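Porin (Rhodobacter blasticus, PDB 3PRN) forms, as a homotrimer, outer-membrane channels that let small hydrophilic solutes up to about 0.6 kDa diffuse passively. Local coordinates at residues M1-Y7 with R32-T38; K50-Q54 with T64-A68; G77-G83 with N131-Y137. The protein carries 1 engineered substitution. All coordinates share one frame. Where two conformers were deposited one is given. Numbering follows the deposited sequence.

Contact 1. Residues M1-Y7 with R32-T38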
loop_
_atom_site.group_PDB
_atom_site.type_symbol
_atom_site.label_atom_id
_atom_site.label_comp_id
_atom_site.label_asym_id
_atom_site.label_seq_id
_atom_site.Cartn_x
_atom_site.Cartn_y
_atom_site.Cartn_z
ATOM N N MET A 1 0.902 -4.355 -18.352
ATOM C CA MET A 1 1.979 -5.018 -17.557
ATOM C C MET A 1 2.302 -4.175 -16.267
ATOM O O MET A 1 2.341 -2.939 -16.369
ATOM C CB MET A 1 3.209 -5.079 -18.458
ATOM C CG MET A 1 4.366 -5.930 -17.988
ATOM S SD MET A 1 5.878 -5.634 -18.979
ATOM C CE MET A 1 5.176 -4.973 -20.527
ATOM N N ILE A 2 2.536 -4.857 -15.162
ATOM C CA ILE A 2 2.866 -4.212 -13.909
ATOM C C ILE A 2 4.220 -4.664 -13.429
ATOM O O ILE A 2 4.431 -5.907 -13.456
ATOM C CB ILE A 2 1.787 -4.471 -12.840
ATOM C CG1 ILE A 2 0.581 -3.582 -13.162
ATOM C CG2 ILE A 2 2.293 -4.005 -11.457
ATOM C CD1 ILE A 2 -0.596 -3.746 -12.239
ATOM N N SER A 3 5.201 -3.824 -13.172
ATOM C CA SER A 3 6.438 -4.357 -12.576
ATOM C C SER A 3 6.747 -3.644 -11.247
ATOM O O SER A 3 6.287 -2.525 -10.978
ATOM C CB SER A 3 7.647 -4.334 -13.472
ATOM O OG SER A 3 7.627 -3.222 -14.288
ATOM N N LEU A 4 7.464 -4.401 -10.409
ATOM C CA LEU A 4 7.832 -3.905 -9.110
ATOM C C LEU A 4 9.353 -3.865 -9.070
ATOM O O LEU A 4 9.986 -4.842 -9.497
ATOM C CB LEU A 4 7.316 -4.682 -7.934
ATOM C CG LEU A 4 5.881 -5.121 -7.706
ATOM C CD1 LEU A 4 5.654 -5.145 -6.150
ATOM C CD2 LEU A 4 4.841 -4.208 -8.222
ATOM N N ASN A 5 9.929 -2.819 -8.510
ATOM C CA ASN A 5 11.363 -2.784 -8.290
ATOM C C ASN A 5 11.623 -1.949 -7.028
ATOM O O ASN A 5 10.707 -1.220 -6.634
ATOM C CB ASN A 5 12.153 -2.267 -9.506
ATOM C CG ASN A 5 11.855 -0.795 -9.797
ATOM O OD1 ASN A 5 12.390 0.086 -9.125
ATOM N ND2 ASN A 5 11.016 -0.468 -10.763
ATOM N N GLY A 6 12.838 -1.932 -6.538
ATOM C CA GLY A 6 13.116 -1.091 -5.386
ATOM C C GLY A 6 14.467 -1.389 -4.810
ATOM O O GLY A 6 15.284 -2.076 -5.427
ATOM N N TYR A 7 14.654 -0.956 -3.558
ATOM C CA TYR A 7 15.912 -1.164 -2.858
ATOM C C TYR A 7 15.683 -1.090 -1.352
ATOM O O TYR A 7 14.680 -0.556 -0.870
ATOM C CB TYR A 7 16.970 -0.147 -3.260
ATOM C CG TYR A 7 16.838 1.295 -2.852
ATOM C CD1 TYR A 7 17.043 1.698 -1.542
ATOM C CD2 TYR A 7 16.506 2.249 -3.815
ATOM C CE1 TYR A 7 16.916 3.048 -1.188
ATOM C CE2 TYR A 7 16.382 3.599 -3.499
ATOM C CZ TYR A 7 16.592 3.981 -2.184
ATOM O OH TYR A 7 16.488 5.316 -1.841
ATOM N N ARG A 32 12.364 1.093 -0.259
ATOM C CA ARG A 32 11.645 1.765 -1.328
ATOM C C ARG A 32 11.098 0.707 -2.314
ATOM O O ARG A 32 11.859 -0.147 -2.831
ATOM C CB ARG A 32 12.548 2.765 -2.109
ATOM C CG ARG A 32 11.785 3.357 -3.317
ATOM C CD ARG A 32 12.767 4.255 -4.134
ATOM N NE ARG A 32 12.946 5.519 -3.423
ATOM C CZ ARG A 32 13.717 6.536 -3.812
ATOM N NH1 ARG A 32 14.411 6.480 -4.966
ATOM N NH2 ARG A 32 13.785 7.633 -3.049
ATOM N N ILE A 33 9.786 0.769 -2.596
ATOM C CA ILE A 33 9.183 -0.069 -3.605
ATOM C C ILE A 33 8.533 0.814 -4.664
ATOM O O ILE A 33 7.696 1.649 -4.300
ATOM C CB ILE A 33 8.093 -0.996 -3.010
ATOM C CG1 ILE A 33 8.689 -2.044 -2.068
ATOM C CG2 ILE A 33 7.327 -1.776 -4.080
ATOM C CD1 ILE A 33 7.698 -2.531 -1.018
ATOM N N ASN A 34 8.840 0.595 -5.941
ATOM C CA ASN A 34 8.189 1.344 -7.017
ATOM C C ASN A 34 7.225 0.368 -7.745
ATOM O O ASN A 34 7.620 -0.781 -8.071
ATOM C CB ASN A 34 9.211 1.849 -8.030
ATOM C CG ASN A 34 10.224 2.826 -7.436
ATOM O OD1 ASN A 34 9.844 3.845 -6.852
ATOM N ND2 ASN A 34 11.497 2.506 -7.624
ATOM N N ILE A 35 6.034 0.837 -8.017
ATOM C CA ILE A 35 5.056 0.005 -8.742
ATOM C C ILE A 35 4.840 0.758 -10.056
ATOM O O ILE A 35 4.423 1.927 -10.019
ATOM C CB ILE A 35 3.755 -0.056 -7.941
ATOM C CG1 ILE A 35 4.093 -0.579 -6.534
ATOM C CG2 ILE A 35 2.729 -0.891 -8.680
ATOM C CD1 ILE A 35 2.829 -0.687 -5.715
ATOM N N VAL A 36 5.160 0.107 -11.161
ATOM C CA VAL A 36 5.039 0.766 -12.467
ATOM C C VAL A 36 4.120 -0.010 -13.389
ATOM O O VAL A 36 4.296 -1.220 -13.604
ATOM C CB VAL A 36 6.471 0.790 -13.082
ATOM C CG1 VAL A 36 6.451 1.475 -14.453
ATOM C CG2 VAL A 36 7.397 1.532 -12.131
ATOM N N GLY A 37 3.080 0.620 -13.920
ATOM C CA GLY A 37 2.156 -0.045 -14.850
ATOM C C GLY A 37 2.471 0.576 -16.237
ATOM O O GLY A 37 2.603 1.816 -16.343
ATOM N N THR A 38 2.614 -0.229 -17.258
ATOM C CA THR A 38 2.924 0.266 -18.599
ATOM C C THR A 38 2.067 -0.476 -19.651
ATOM O O THR A 38 1.760 -1.633 -19.518
ATOM C CB THR A 38 4.390 0.059 -19.049
ATOM O OG1 THR A 38 4.712 -1.324 -18.969
ATOM C CG2 THR A 38 5.346 0.756 -18.109
HETATM O O HOH W 1 5.605 -2.184 -16.129
#
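Four pairs of backbone hydrogen bonds join residues 1-7 to residues 32-38, which run antiparallel with axes that approach to 4.6 Å, at 159° to each other. Ser3 and Val36 exchange two (Ser3 N to Val36 O 2.8 Å, Val36 N to Ser3 O 2.9 Å), and so do Asn5 with Asn34 and Tyr7 with Arg32. Met1 continues the pattern, with Met1 N to Thr38 O at 3.1 Å and Thr38 N to Met1 O at 2.9 Å. The intervening pairs are non-hydrogen-bonded. One of them contains Gly6, whose CA comes within 3.0 Å of Arg32 O; a CB there would clash with that carbonyl, so glycine suits the place.

Mostly polar side chains, with Val36 among them, occupy the face of Ser3, Asn5, Asn34, Tyr7 and Arg32. Asn34 ND2 donates to Asn5 OD1 (3.0 Å), while Asn34 OD1 accepts from Arg52 on the next strand. Water 1 links Ser3 OG (2.9 Å), Val36 O (3.0 Å) and Thr38 OG1 (3.1 Å), short hydroxyls being well placed to hold it. The aliphatic base of Arg32 makes a CH-pi contact, its CB lying 4.2 Å from the Tyr7 ring centroid, over the face; the guanidinium itself hydrogen-bonds to Gln54.

Apolar contacts fill the reverse face. Leu4 CD2 meets Ile35 CG2 at 4.0 Å, and Ile2 CG2 lies 4.2 Å from the same atom. Leu4 also packs on Leu4 and Ile2 of neighbouring subunits, an environment that suits large aliphatic residues. Such two-faced pairing, apolar outside and mostly polar within, is the hallmark of a porin beta-barrel, here in the beta hairpin of strands 2-15 and 25-39 at the trimer interface.

Contact 2. Residues K50-Q54 with T64-A68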
loop_
_atom_site.group_PDB
_atom_site.type_symbol
_atom_site.label_atom_id
_atom_site.label_comp_id
_atom_site.label_asym_id
_atom_site.label_seq_id
_atom_site.Cartn_x
_atom_site.Cartn_y
_atom_site.Cartn_z
ATOM N N LYS A 50 3.128 5.415 -12.339
ATOM C CA LYS A 50 3.939 4.883 -11.270
ATOM C C LYS A 50 3.467 5.388 -9.900
ATOM O O LYS A 50 2.975 6.518 -9.727
ATOM C CB LYS A 50 5.380 5.193 -11.521
ATOM C CG LYS A 50 6.066 6.158 -10.562
ATOM C CD LYS A 50 7.599 5.984 -10.592
ATOM C CE LYS A 50 8.370 7.305 -10.664
ATOM N NZ LYS A 50 9.819 7.125 -10.860
ATOM N N LEU A 51 3.653 4.488 -8.951
ATOM C CA LEU A 51 3.326 4.756 -7.558
ATOM C C LEU A 51 4.579 4.340 -6.739
ATOM O O LEU A 51 5.222 3.316 -7.089
ATOM C CB LEU A 51 2.117 3.960 -7.115
ATOM C CG LEU A 51 1.528 4.274 -5.758
ATOM C CD1 LEU A 51 0.876 5.650 -5.743
ATOM C CD2 LEU A 51 0.498 3.232 -5.358
ATOM N N ARG A 52 4.892 5.036 -5.659
ATOM C CA ARG A 52 5.988 4.642 -4.772
ATOM C C ARG A 52 5.483 4.393 -3.336
ATOM O O ARG A 52 4.607 5.127 -2.808
ATOM C CB ARG A 52 7.052 5.759 -4.710
ATOM C CG ARG A 52 8.237 5.517 -3.792
ATOM C CD ARG A 52 9.389 6.493 -4.094
ATOM N NE ARG A 52 9.953 6.175 -5.467
ATOM C CZ ARG A 52 10.894 6.938 -6.021
ATOM N NH1 ARG A 52 11.384 8.033 -5.367
ATOM N NH2 ARG A 52 11.415 6.637 -7.197
ATOM N N MET A 53 6.015 3.385 -2.666
ATOM C CA MET A 53 5.760 3.079 -1.265
ATOM C C MET A 53 7.164 3.087 -0.622
ATOM O O MET A 53 8.038 2.318 -0.975
ATOM C CB MET A 53 5.108 1.709 -1.019
ATOM C CG MET A 53 3.652 1.749 -1.587
ATOM S SD MET A 53 2.918 0.060 -1.354
ATOM C CE MET A 53 2.450 0.262 0.364
ATOM N N GLN A 54 7.434 4.136 0.183
ATOM C CA GLN A 54 8.728 4.255 0.813
ATOM C C GLN A 54 8.584 4.423 2.322
ATOM O O GLN A 54 7.758 5.237 2.736
ATOM C CB GLN A 54 9.482 5.463 0.276
ATOM C CG GLN A 54 10.919 5.603 0.825
ATOM C CD GLN A 54 11.596 6.775 0.119
ATOM O OE1 GLN A 54 11.723 6.691 -1.131
ATOM N NE2 GLN A 54 11.999 7.808 0.839
ATOM N N THR A 64 3.551 2.504 6.277
ATOM C CA THR A 64 3.995 2.895 4.934
ATOM C C THR A 64 2.739 3.052 4.058
ATOM O O THR A 64 1.835 2.165 4.144
ATOM C CB THR A 64 4.839 1.744 4.323
ATOM O OG1 THR A 64 5.891 1.417 5.255
ATOM C CG2 THR A 64 5.539 2.117 2.996
ATOM N N ALA A 65 2.771 4.024 3.202
ATOM C CA ALA A 65 1.659 4.285 2.294
ATOM C C ALA A 65 2.221 4.648 0.899
ATOM O O ALA A 65 3.436 4.710 0.770
ATOM C CB ALA A 65 0.786 5.426 2.812
ATOM N N GLY A 66 1.303 4.755 -0.043
ATOM C CA GLY A 66 1.737 5.136 -1.396
ATOM C C GLY A 66 1.730 6.697 -1.431
ATOM O O GLY A 66 1.105 7.366 -0.590
ATOM N N ASN A 67 2.420 7.223 -2.428
ATOM C CA ASN A 67 2.485 8.668 -2.682
ATOM C C ASN A 67 1.404 9.050 -3.724
ATOM O O ASN A 67 0.471 8.245 -3.974
ATOM C CB ASN A 67 3.879 9.104 -3.108
ATOM C CG ASN A 67 4.351 8.518 -4.401
ATOM O OD1 ASN A 67 3.718 7.584 -4.920
ATOM N ND2 ASN A 67 5.450 8.986 -4.966
ATOM N N ALA A 68 1.527 10.241 -4.351
ATOM C CA ALA A 68 0.533 10.609 -5.393
ATOM C C ALA A 68 1.103 10.143 -6.736
ATOM O O ALA A 68 2.343 10.024 -6.918
ATOM C CB ALA A 68 0.383 12.132 -5.372
HETATM O O HOH W 2 4.252 8.576 -8.409
HETATM O O HOH W 3 4.986 6.042 3.411
HETATM O O HOH W 4 5.709 6.366 -0.282
#
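Asn67 holds its segment against residues 50-54 with both its side chain and its backbone. Its OD1 accepts a hydrogen bond from Arg52 N (2.9 Å), standing in for a strand carbonyl, while its own backbone N donates to Arg52 O at 3.1 Å. An asparagine suits this post because its amide has a donor left over: ND2 binds Asn118 and Tyr117.

Met53, long and flexible, lays its CG 3.9 Å from Gly66 CA; a CB on Gly66 would crowd Leu51 CD2, so glycine suits the place. Thr64 adds its methyl, CG2, 4.1 Å from Met53 CB, and turns its hydroxyl to Asn67 of the third subunit. At the Lys50 end water 2 donates to Lys50 O and Ala68 O, both at 2.8 Å; at the Gln54 end water 4 links Gln54 N (2.9 Å) to Ala65 O (3.0 Å).

The irregular loop thus runs beside strand 46-56, which pairs through its other edge with strand 25-39, and leads into strand 70-75, whose Gln70 makes a backbone hydrogen bond with Lys50.

Contact 3. Residues G77-G83 with N131-Y137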
loop_
_atom_site.group_PDB
_atom_site.type_symbol
_atom_site.label_atom_id
_atom_site.label_comp_id
_atom_site.label_asym_id
_atom_site.label_seq_id
_atom_site.Cartn_x
_atom_site.Cartn_y
_atom_site.Cartn_z
ATOM N N GLY A 77 11.634 9.247 -28.263
ATOM C CA GLY A 77 12.587 10.084 -27.496
ATOM C C GLY A 77 11.897 11.195 -26.715
ATOM O O GLY A 77 12.545 11.939 -25.951
ATOM N N VAL A 78 10.627 11.486 -26.944
ATOM C CA VAL A 78 9.945 12.544 -26.211
ATOM C C VAL A 78 9.063 11.908 -25.118
ATOM O O VAL A 78 8.325 10.955 -25.381
ATOM C CB VAL A 78 9.032 13.377 -27.131
ATOM C CG1 VAL A 78 8.326 14.462 -26.344
ATOM C CG2 VAL A 78 9.853 14.013 -28.259
ATOM N N THR A 79 9.110 12.440 -23.923
ATOM C CA THR A 79 8.262 11.944 -22.824
ATOM C C THR A 79 7.509 13.113 -22.207
ATOM O O THR A 79 8.072 14.178 -21.920
ATOM C CB THR A 79 9.031 11.163 -21.789
ATOM O OG1 THR A 79 9.679 10.025 -22.348
ATOM C CG2 THR A 79 8.110 10.631 -20.659
ATOM N N VAL A 80 6.181 12.960 -22.096
ATOM C CA VAL A 80 5.364 13.959 -21.453
ATOM C C VAL A 80 4.819 13.293 -20.176
ATOM O O VAL A 80 4.314 12.173 -20.285
ATOM C CB VAL A 80 4.226 14.459 -22.315
ATOM C CG1 VAL A 80 3.441 15.554 -21.586
ATOM C CG2 VAL A 80 4.726 15.081 -23.623
ATOM N N SER A 81 4.955 13.917 -19.044
ATOM C CA SER A 81 4.517 13.404 -17.760
ATOM C C SER A 81 3.633 14.409 -17.059
ATOM O O SER A 81 3.705 15.623 -17.238
ATOM C CB SER A 81 5.672 12.905 -16.880
ATOM O OG SER A 81 6.565 13.957 -16.678
ATOM N N VAL A 82 2.677 13.864 -16.283
ATOM C CA VAL A 82 1.696 14.670 -15.581
ATOM C C VAL A 82 1.493 14.177 -14.151
ATOM O O VAL A 82 1.680 12.929 -13.903
ATOM C CB VAL A 82 0.350 14.658 -16.338
ATOM C CG1 VAL A 82 -0.155 13.261 -16.650
ATOM C CG2 VAL A 82 -0.727 15.421 -15.596
ATOM N N GLY A 83 1.126 15.074 -13.253
ATOM C CA GLY A 83 0.852 14.706 -11.871
ATOM C C GLY A 83 2.028 14.942 -10.965
ATOM O O GLY A 83 2.534 16.061 -10.863
ATOM N N ASN A 131 -0.076 19.662 -8.855
ATOM C CA ASN A 131 -0.051 19.021 -10.169
ATOM C C ASN A 131 0.988 19.639 -11.088
ATOM O O ASN A 131 1.086 20.869 -11.218
ATOM C CB ASN A 131 -1.451 19.100 -10.810
ATOM C CG ASN A 131 -1.535 18.187 -12.016
ATOM O OD1 ASN A 131 -1.689 16.981 -11.825
ATOM N ND2 ASN A 131 -1.419 18.735 -13.221
ATOM N N GLY A 132 1.818 18.793 -11.692
ATOM C CA GLY A 132 2.845 19.283 -12.589
ATOM C C GLY A 132 2.697 18.663 -13.970
ATOM O O GLY A 132 1.973 17.663 -14.169
ATOM N N ILE A 133 3.384 19.281 -14.932
ATOM C CA ILE A 133 3.501 18.744 -16.286
ATOM C C ILE A 133 5.004 18.778 -16.599
ATOM O O ILE A 133 5.680 19.771 -16.256
ATOM C CB ILE A 133 2.747 19.559 -17.329
ATOM C CG1 ILE A 133 1.330 19.872 -16.863
ATOM C CG2 ILE A 133 2.764 18.885 -18.690
ATOM C CD1 ILE A 133 0.590 20.910 -17.700
ATOM N N ALA A 134 5.579 17.748 -17.164
ATOM C CA ALA A 134 7.004 17.849 -17.489
ATOM C C ALA A 134 7.172 17.301 -18.929
ATOM O O ALA A 134 6.347 16.496 -19.376
ATOM C CB ALA A 134 7.888 17.098 -16.513
ATOM N N VAL A 135 8.217 17.775 -19.579
ATOM C CA VAL A 135 8.494 17.270 -20.927
ATOM C C VAL A 135 9.985 17.038 -20.998
ATOM O O VAL A 135 10.750 17.948 -20.587
ATOM C CB VAL A 135 8.086 18.301 -21.986
ATOM C CG1 VAL A 135 8.508 17.760 -23.374
ATOM C CG2 VAL A 135 6.610 18.581 -21.934
ATOM N N THR A 136 10.427 15.859 -21.443
ATOM C CA THR A 136 11.817 15.583 -21.655
ATOM C C THR A 136 12.031 15.075 -23.110
ATOM O O THR A 136 11.197 14.395 -23.710
ATOM C CB THR A 136 12.460 14.560 -20.714
ATOM O OG1 THR A 136 11.848 13.280 -20.975
ATOM C CG2 THR A 136 12.120 14.891 -19.261
ATOM N N TYR A 137 13.194 15.475 -23.618
ATOM C CA TYR A 137 13.587 15.142 -24.967
ATOM C C TYR A 137 15.065 14.729 -24.933
ATOM O O TYR A 137 15.944 15.535 -24.608
ATOM C CB TYR A 137 13.302 16.324 -25.904
ATOM C CG TYR A 137 13.641 15.952 -27.348
ATOM C CD1 TYR A 137 13.399 14.647 -27.798
ATOM C CD2 TYR A 137 14.200 16.895 -28.214
ATOM C CE1 TYR A 137 13.715 14.288 -29.111
ATOM C CE2 TYR A 137 14.517 16.536 -29.530
ATOM C CZ TYR A 137 14.274 15.232 -29.978
ATOM O OH TYR A 137 14.582 14.882 -31.255
#
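Three of the valines, Val78, Val80 and Val135, have chi1 near 180° (t), the usual valine rotamer in a strand. Together with Val82, Ile133 and Tyr137 they make one apolar face of the pair formed by residues 78-83 and 131-137. Val80 CG2 meets Val135 CG2 at 4.3 Å, and Val78 CG1 lies 4.4 Å from Val135 CG1. Val82 differs, its chi1 of 52° being a p rotamer in the conformer given; both it and Ile133 were deposited in two conformers, consistent with some freedom at this end. Tyr137, also t, brings its ring back toward the partner strand, CD1 3.6 Å from Val78 CG2, with Gly77 O 3.4 Å from CD1 at the ring edge.

Small residues cover the second face. Ser81, in the p rotamer, places OG 3.4 Å from Ala134 CB. Thr136, likewise p, sets OG1 3.6 Å from Thr79 CB, whereas Thr79 takes m and its hydroxyl bonds to Ser74. At the two ends of the pairing, Gly77 and Gly83 have positive phi angles, at which a CB would jam against the preceding carbonyl. Asn131, a t rotamer, leans its OD1 to 3.4 Å from Gly83 CA.

Between the two faces run paired backbone bonds, such as Ser81 N to Ala134 O (2.9 Å) and Ala134 N to Ser81 O (2.8 Å). The chemistry implies a wall between two environments: mainly beta-branched aliphatics on the outside, where Ile133 touches a detergent molecule and Ile27 of a neighbouring subunit, hydroxyls and alanine on the inside, and backbone polarity satisfied between the strands, as a membrane-spanning barrel requires.

Overall arrangement
All three contacts reach the 16-stranded antiparallel barrel, contact 2 through strand 46-56, and they follow one another in series along the chain. Contact 1 joins strands 2-15 and 25-39; contact 2 sets the loop after strand 46-56 against that strand; contact 3 pairs strands 78-83 and 131-138. Contacts 1 and 2, with centres about 10 Å apart, touch directly because strands 25-39 and 46-56 are neighbours: Ile35 N lies 2.8 Å from Leu51 O, a probable hydrogen bond. Contact 3 has its centre about 19 Å from those of the others and touches neither. Each reaches a second subunit, so these parts of the barrel wall both enclose the channel and help assemble the trimer.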